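Local coordinates for protein putative pterin-4-alpha-carbinolamine dehydratase (Brucella melitensis, PDB 3JST) that probably catalyses the dehydration of 4a-hydroxytetrahydrobiopterin to 6,7-dihydrobiopterin, releasing water, at residues S33-D38 / Y66-V71. Sequence-based numbering, arbitrary orientation.
Sequences SFKFKD and YNRVDV
Asn67 and Phe36 are brought together by different first torsions: chi1 of 63° sets Asn67 CG between its own backbone N and carbonyl carbon, facing the 33-38 segment, while chi1 of -58° puts Phe36 CG anti to the carbonyl carbon. From there Asn67 ND2 gives a bent hydrogen bond of 2.9 Å to Phe36 O, and Phe36 N returns a nearly straight one of 2.8 Å to Asn67 O. Phe36 is thus gripped at both backbone polar atoms by one residue, just beyond the regular strand pairing. Within the antiparallel strands, Phe34 and Val69 form a hydrogen-bonded pair, with Phe34 N 2.7 Å from Val69 O and Val69 N bonded back to Phe34 O. On their face of the sheet, Phe36 CE2 touches Val69 CG2 at 3.7 Å with the ring edge, and Phe34 CE2 lies 3.9 Å from Val71 CG2. The other face is polar: Ser33 OG donates a hydrogen bond of 2.8 Å to Asp70 OD1 from above the carboxylate plane, and the methylenes of Lys35 and Arg68 run side by side, Lys35 CD to Arg68 CG 3.6 Å. Asp38, whose OD1 is held by Thr41, N-caps helix 39-56, and Asp38 C lies over one face of the Tyr66 ring. Strands 30-35 and 68-73 are the two inner strands of the four-stranded antiparallel sheet, with 22-23 and 61-65 outside them; its apolar face packs Phe36 and Val69 on Ala42 of helix 39-56, and Phe34 and Val71 on Met92 of helix 83-96.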
ATOM      1  N   SER A  33       6.504   4.449  -3.849  1.00 11.35           N
ATOM      2  CA  SER A  33       6.823   5.829  -3.537  1.00 11.56           C
ATOM      3  C   SER A  33       5.979   6.720  -4.433  1.00 11.65           C
ATOM      4  O   SER A  33       6.122   6.694  -5.661  1.00 11.48           O
ATOM      5  CB  SER A  33       8.308   6.105  -3.773  1.00 11.73           C
ATOM      6  OG  SER A  33       9.102   5.356  -2.872  1.00 12.12           O
ATOM      7  N   PHE A  34       5.077   7.475  -3.813  1.00 11.77           N
ATOM      8  CA  PHE A  34       4.239   8.425  -4.521  1.00 11.73           C
ATOM      9  C   PHE A  34       4.935   9.780  -4.516  1.00 11.89           C
ATOM     10  O   PHE A  34       5.557  10.162  -3.521  1.00 11.40           O
ATOM     11  CB  PHE A  34       2.868   8.546  -3.852  1.00 11.71           C
ATOM     12  CG  PHE A  34       2.052   7.278  -3.891  1.00 11.92           C
ATOM     13  CD1 PHE A  34       1.112   7.072  -4.897  1.00 12.33           C
ATOM     14  CD2 PHE A  34       2.216   6.295  -2.918  1.00 11.83           C
ATOM     15  CE1 PHE A  34       0.348   5.907  -4.933  1.00 11.69           C
ATOM     16  CE2 PHE A  34       1.464   5.131  -2.944  1.00 11.68           C
ATOM     17  CZ  PHE A  34       0.525   4.936  -3.953  1.00 12.50           C
ATOM     18  N   LYS A  35       4.825  10.488  -5.633  1.00 12.05           N
ATOM     19  CA  LYS A  35       5.353  11.833  -5.774  1.00 12.47           C
ATOM     20  C   LYS A  35       4.221  12.725  -6.264  1.00 12.19           C
ATOM     21  O   LYS A  35       3.705  12.534  -7.362  1.00 12.40           O
ATOM     22  CB  LYS A  35       6.507  11.842  -6.774  1.00 12.92           C
ATOM     23  CG  LYS A  35       7.236  13.174  -6.904  1.00 15.13           C
ATOM     24  CD  LYS A  35       8.208  13.402  -5.752  1.00 17.75           C
ATOM     25  CE  LYS A  35       9.152  14.566  -6.036  1.00 19.51           C
ATOM     26  NZ  LYS A  35      10.023  14.301  -7.217  1.00 20.79           N
ATOM     27  N   PHE A  36       3.832  13.690  -5.441  1.00 11.77           N
ATOM     28  CA  PHE A  36       2.767  14.623  -5.783  1.00 11.47           C
ATOM     29  C   PHE A  36       3.360  15.983  -6.122  1.00 11.40           C
ATOM     30  O   PHE A  36       4.566  16.185  -6.002  1.00 11.33           O
ATOM     31  CB  PHE A  36       1.780  14.713  -4.624  1.00 11.40           C
ATOM     32  CG  PHE A  36       1.175  13.392  -4.263  1.00 11.07           C
ATOM     33  CD1 PHE A  36       0.121  12.876  -5.005  1.00 10.73           C
ATOM     34  CD2 PHE A  36       1.682  12.642  -3.210  1.00 10.78           C
ATOM     35  CE1 PHE A  36      -0.439  11.650  -4.684  1.00 11.40           C
ATOM     36  CE2 PHE A  36       1.127  11.415  -2.883  1.00 10.76           C
ATOM     37  CZ  PHE A  36       0.063  10.917  -3.623  1.00 10.82           C
ATOM     38  N   LYS A  37       2.529  16.914  -6.571  1.00 11.42           N
ATOM     39  CA  LYS A  37       3.039  18.220  -6.973  1.00 11.48           C
ATOM     40  C   LYS A  37       3.394  19.104  -5.776  1.00 11.00           C
ATOM     41  O   LYS A  37       4.251  19.979  -5.891  1.00 11.17           O
ATOM     42  CB  LYS A  37       2.069  18.935  -7.926  1.00 12.00           C
ATOM     43  CG  LYS A  37       0.732  19.367  -7.332  1.00 13.64           C
ATOM     44  CD  LYS A  37       0.026  20.340  -8.286  1.00 15.49           C
ATOM     45  CE  LYS A  37      -1.485  20.334  -8.105  1.00 16.73           C
ATOM     46  NZ  LYS A  37      -2.074  19.004  -8.452  1.00 17.84           N
ATOM     47  N   ASP A  38       2.749  18.871  -4.633  1.00 10.40           N
ATOM     48  CA  ASP A  38       3.023  19.647  -3.421  1.00  9.85           C
ATOM     49  C   ASP A  38       2.590  18.901  -2.157  1.00  9.41           C
ATOM     50  O   ASP A  38       2.071  17.784  -2.233  1.00  9.30           O
ATOM     51  CB  ASP A  38       2.352  21.033  -3.504  1.00 10.01           C
ATOM     52  CG  ASP A  38       0.852  20.965  -3.801  1.00  9.91           C
ATOM     53  OD1 ASP A  38       0.200  19.921  -3.576  1.00  9.21           O
ATOM     54  OD2 ASP A  38       0.316  21.985  -4.268  1.00 11.23           O
ATOM     55  N   TYR A  66       7.248  16.640   2.570  1.00  7.76           N
ATOM     56  CA  TYR A  66       6.642  17.569   1.614  1.00  8.09           C
ATOM     57  C   TYR A  66       5.741  16.822   0.611  1.00  8.19           C
ATOM     58  O   TYR A  66       4.670  16.349   0.992  1.00  7.67           O
ATOM     59  CB  TYR A  66       7.718  18.440   0.933  1.00  8.39           C
ATOM     60  CG  TYR A  66       7.152  19.553   0.065  1.00  9.39           C
ATOM     61  CD1 TYR A  66       6.345  20.541   0.615  1.00 10.67           C
ATOM     62  CD2 TYR A  66       7.419  19.612  -1.301  1.00 10.82           C
ATOM     63  CE1 TYR A  66       5.807  21.551  -0.168  1.00 11.49           C
ATOM     64  CE2 TYR A  66       6.889  20.627  -2.094  1.00 11.58           C
ATOM     65  CZ  TYR A  66       6.084  21.592  -1.521  1.00 11.99           C
ATOM     66  OH  TYR A  66       5.558  22.605  -2.292  1.00 13.47           O
ATOM     67  N   ASN A  67       6.180  16.667  -0.638  1.00  8.50           N
ATOM     68  CA  ASN A  67       5.327  16.093  -1.684  1.00  9.18           C
ATOM     69  C   ASN A  67       5.525  14.595  -1.930  1.00  9.55           C
ATOM     70  O   ASN A  67       4.881  14.019  -2.817  1.00  9.65           O
ATOM     71  CB  ASN A  67       5.515  16.862  -2.995  1.00  9.34           C
ATOM     72  CG  ASN A  67       6.928  16.757  -3.544  1.00  9.59           C
ATOM     73  OD1 ASN A  67       7.880  16.485  -2.809  1.00  8.99           O
ATOM     74  ND2 ASN A  67       7.071  16.984  -4.844  1.00 11.11           N
ATOM     75  N   ARG A  68       6.408  13.967  -1.154  1.00  9.99           N
ATOM     76  CA  ARG A  68       6.684  12.535  -1.292  1.00 10.40           C
ATOM     77  C   ARG A  68       5.970  11.748  -0.213  1.00 10.09           C
ATOM     78  O   ARG A  68       6.026  12.121   0.958  1.00  9.75           O
ATOM     79  CB  ARG A  68       8.186  12.258  -1.183  1.00 10.98           C
ATOM     80  CG  ARG A  68       9.000  12.809  -2.335  1.00 13.22           C
ATOM     81  CD  ARG A  68      10.485  12.508  -2.181  1.00 16.51           C
ATOM     82  NE  ARG A  68      11.166  13.476  -1.313  1.00 18.32           N
ATOM     83  CZ  ARG A  68      11.732  13.212  -0.132  1.00 19.78           C
ATOM     84  NH1 ARG A  68      11.732  11.986   0.387  1.00 20.04           N
ATOM     85  NH2 ARG A  68      12.327  14.196   0.539  1.00 20.41           N
ATOM     86  N   VAL A  69       5.312  10.658  -0.607  1.00  9.59           N
ATOM     87  CA  VAL A  69       4.776   9.693   0.347  1.00  9.76           C
ATOM     88  C   VAL A  69       5.248   8.287  -0.026  1.00  9.98           C
ATOM     89  O   VAL A  69       4.922   7.790  -1.107  1.00 10.09           O
ATOM     90  CB  VAL A  69       3.229   9.697   0.403  1.00  9.82           C
ATOM     91  CG1 VAL A  69       2.754   8.861   1.584  1.00  9.21           C
ATOM     92  CG2 VAL A  69       2.690  11.117   0.488  1.00  9.17           C
ATOM     93  N   ASP A  70       6.031   7.670   0.860  1.00  9.93           N
ATOM     94  CA  ASP A  70       6.493   6.300   0.673  1.00 10.09           C
ATOM     95  C   ASP A  70       5.642   5.381   1.527  1.00  9.89           C
ATOM     96  O   ASP A  70       5.536   5.587   2.732  1.00  9.59           O
ATOM     97  CB  ASP A  70       7.961   6.159   1.087  1.00 10.12           C
ATOM     98  CG  ASP A  70       8.870   7.107   0.336  1.00 10.75           C
ATOM     99  OD1 ASP A  70       8.645   7.317  -0.871  1.00 11.21           O
ATOM    100  OD2 ASP A  70       9.800   7.654   0.962  1.00 11.97           O
ATOM    101  N   VAL A  71       5.055   4.363   0.900  1.00  9.85           N
ATOM    102  CA  VAL A  71       4.156   3.437   1.580  1.00  9.76           C
ATOM    103  C   VAL A  71       4.697   2.011   1.524  1.00  9.88           C
ATOM    104  O   VAL A  71       5.115   1.544   0.461  1.00  9.84           O
ATOM    105  CB  VAL A  71       2.754   3.454   0.932  1.00  9.76           C
ATOM    106  CG1 VAL A  71       1.793   2.553   1.703  1.00  9.62           C
ATOM    107  CG2 VAL A  71       2.216   4.880   0.850  1.00  9.72           C
TER